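Local coordinates for DegQ (Legionella fallonii, PDB 3PV2), which acts as an HtrA-family protease with a trypsin fold and PDZ domains, compartmentizing itself by forming large 12-meric assemblies, at the interface of chains A and B. Residues are numbered along the deposited sequence; one frame, centred on the assembly and turned at random. Chains: chain A/B, DegQ.

The interface of chains A and B. Residues chain A 25, 29, 170-173; chain B 150-151, 176-179.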
loop_
_atom_site.group_PDB
_atom_site.type_symbol
_atom_site.label_atom_id
_atom_site.label_comp_id
_atom_site.label_asym_id
_atom_site.label_seq_id
_atom_site.Cartn_x
_atom_site.Cartn_y
_atom_site.Cartn_z
ATOM N N LEU A 25 34.720 -45.076 3.376
ATOM C CA LEU A 25 34.481 -43.840 4.086
ATOM C C LEU A 25 35.033 -43.851 5.498
ATOM O O LEU A 25 35.488 -42.826 6.040
ATOM C CB LEU A 25 33.021 -43.489 4.131
ATOM C CG LEU A 25 32.387 -43.252 2.759
ATOM C CD1 LEU A 25 30.889 -42.866 2.869
ATOM C CD2 LEU A 25 33.193 -42.244 1.947
ATOM N N MET A 29 37.263 -40.523 6.922
ATOM C CA MET A 29 36.670 -39.567 7.830
ATOM C C MET A 29 37.605 -38.815 8.725
ATOM O O MET A 29 37.342 -37.693 8.956
ATOM C CB MET A 29 35.702 -40.223 8.778
ATOM C CG MET A 29 34.502 -40.825 8.141
ATOM S SD MET A 29 33.680 -39.791 6.909
ATOM C CE MET A 29 32.030 -40.630 6.878
ATOM N N GLN A 170 29.703 -36.743 10.997
ATOM C CA GLN A 170 30.034 -36.449 9.586
ATOM C C GLN A 170 28.800 -36.680 8.691
ATOM O O GLN A 170 27.833 -37.287 9.109
ATOM C CB GLN A 170 31.187 -37.285 9.070
ATOM C CG GLN A 170 32.524 -36.545 9.054
ATOM C CD GLN A 170 33.471 -37.039 10.069
ATOM O OE1 GLN A 170 33.184 -38.005 10.786
ATOM N NE2 GLN A 170 34.631 -36.382 10.160
ATOM N N SER A 171 28.924 -36.245 7.443
ATOM C CA SER A 171 27.831 -36.193 6.511
ATOM C C SER A 171 28.290 -36.554 5.124
ATOM O O SER A 171 29.194 -35.881 4.614
ATOM C CB SER A 171 27.389 -34.750 6.438
ATOM O OG SER A 171 26.006 -34.660 6.303
ATOM N N ALA A 172 27.708 -37.579 4.511
ATOM C CA ALA A 172 28.163 -38.075 3.191
ATOM C C ALA A 172 26.956 -38.158 2.226
ATOM O O ALA A 172 25.871 -38.521 2.614
ATOM C CB ALA A 172 28.812 -39.442 3.329
ATOM N N THR A 173 27.179 -37.787 0.967
ATOM C CA THR A 173 26.184 -37.968 -0.061
ATOM C C THR A 173 26.811 -38.671 -1.238
ATOM O O THR A 173 28.027 -38.594 -1.445
ATOM C CB THR A 173 25.629 -36.600 -0.514
ATOM O OG1 THR A 173 26.713 -35.755 -0.871
ATOM C CG2 THR A 173 24.867 -35.900 0.610
ATOM N N VAL B 150 27.518 -45.052 7.784
ATOM C CA VAL B 150 27.555 -44.050 6.806
ATOM C C VAL B 150 28.210 -44.646 5.549
ATOM O O VAL B 150 29.249 -45.305 5.582
ATOM C CB VAL B 150 28.349 -42.841 7.304
ATOM C CG1 VAL B 150 28.625 -41.886 6.173
ATOM C CG2 VAL B 150 27.628 -42.152 8.521
ATOM N N GLY B 151 27.544 -44.468 4.426
ATOM C CA GLY B 151 28.014 -45.127 3.242
ATOM C C GLY B 151 27.221 -46.329 2.837
ATOM O O GLY B 151 27.347 -46.750 1.694
ATOM N N ILE B 176 22.423 -43.250 0.069
ATOM C CA ILE B 176 23.193 -43.843 1.161
ATOM C C ILE B 176 22.766 -43.312 2.530
ATOM O O ILE B 176 22.064 -42.313 2.642
ATOM C CB ILE B 176 24.679 -43.526 0.975
ATOM C CG1 ILE B 176 24.965 -42.011 0.927
ATOM C CG2 ILE B 176 25.223 -44.208 -0.256
ATOM C CD1 ILE B 176 26.557 -41.635 1.126
ATOM N N VAL B 177 23.184 -43.982 3.568
ATOM C CA VAL B 177 23.148 -43.420 4.877
ATOM C C VAL B 177 24.126 -42.244 4.868
ATOM O O VAL B 177 25.330 -42.423 4.697
ATOM C CB VAL B 177 23.483 -44.489 5.915
ATOM C CG1 VAL B 177 23.597 -43.882 7.312
ATOM C CG2 VAL B 177 22.429 -45.579 5.960
ATOM N N SER B 178 23.626 -41.029 4.985
ATOM C CA SER B 178 24.524 -39.856 5.037
ATOM C C SER B 178 25.112 -39.559 6.419
ATOM O O SER B 178 26.164 -38.929 6.495
ATOM C CB SER B 178 23.797 -38.595 4.629
ATOM O OG SER B 178 23.236 -38.794 3.340
ATOM N N ALA B 179 24.367 -39.901 7.470
ATOM C CA ALA B 179 24.773 -39.598 8.861
ATOM C C ALA B 179 23.889 -40.324 9.840
ATOM O O ALA B 179 22.762 -40.748 9.481
ATOM C CB ALA B 179 24.713 -38.035 9.205
#
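The backbone N and O of A:Ala172 both bond to B:Ser178, one to its carbonyl O and one to its hydroxyl, where strand 171-180 of one protease domain meets the same strand of another subunit in the 12-meric assembly. The amide N of A:Ala172 donates to the carbonyl O of B:Ser178 at 2.9 Å. The alanine's own carbonyl O accepts from the hydroxyl OG of B:Ser178 at 2.7 Å, but the serine CB is modelled too near the same oxygen, and the fine geometry of this bond is doubtful. Serine probably suits this place by adding a hydroxyl donor to the backbone acceptor that any residue would offer; chi1 of -56° sets OG beside its own backbone N.

On B:Ile176 the side chain can be followed outward. CB carries CG1 into the crowded position between backbone N and carbonyl carbon (chi1 58°); CG1 passes the carbonyl O of A:Ala172 at 4.0 Å. CD1, at the tip, comes to 3.5 Å from that same carbonyl O of A:Ala172, then rests against the alanine's methyl CB and CA of A:Thr173. Alanine fits here, since its small methyl probably lets the two backbones approach while still offering an apolar surface.

The same methyl also meets CG1 of B:Val150. That branch is shared: the flexible thioether side chain of A:Met29 runs obliquely over that of B:Val150, its terminal CE 3.7 Å from CG1. Valine's short branch sets CG1 close to the backbone, where A:Met29 CE and A:Ala172 CB both meet it. Beside it, B:Gly151, lacking a side chain, probably helps helix 22-28 come near, and CD1 of A:Leu25 lies 3.7 Å from CA of B:Gly151.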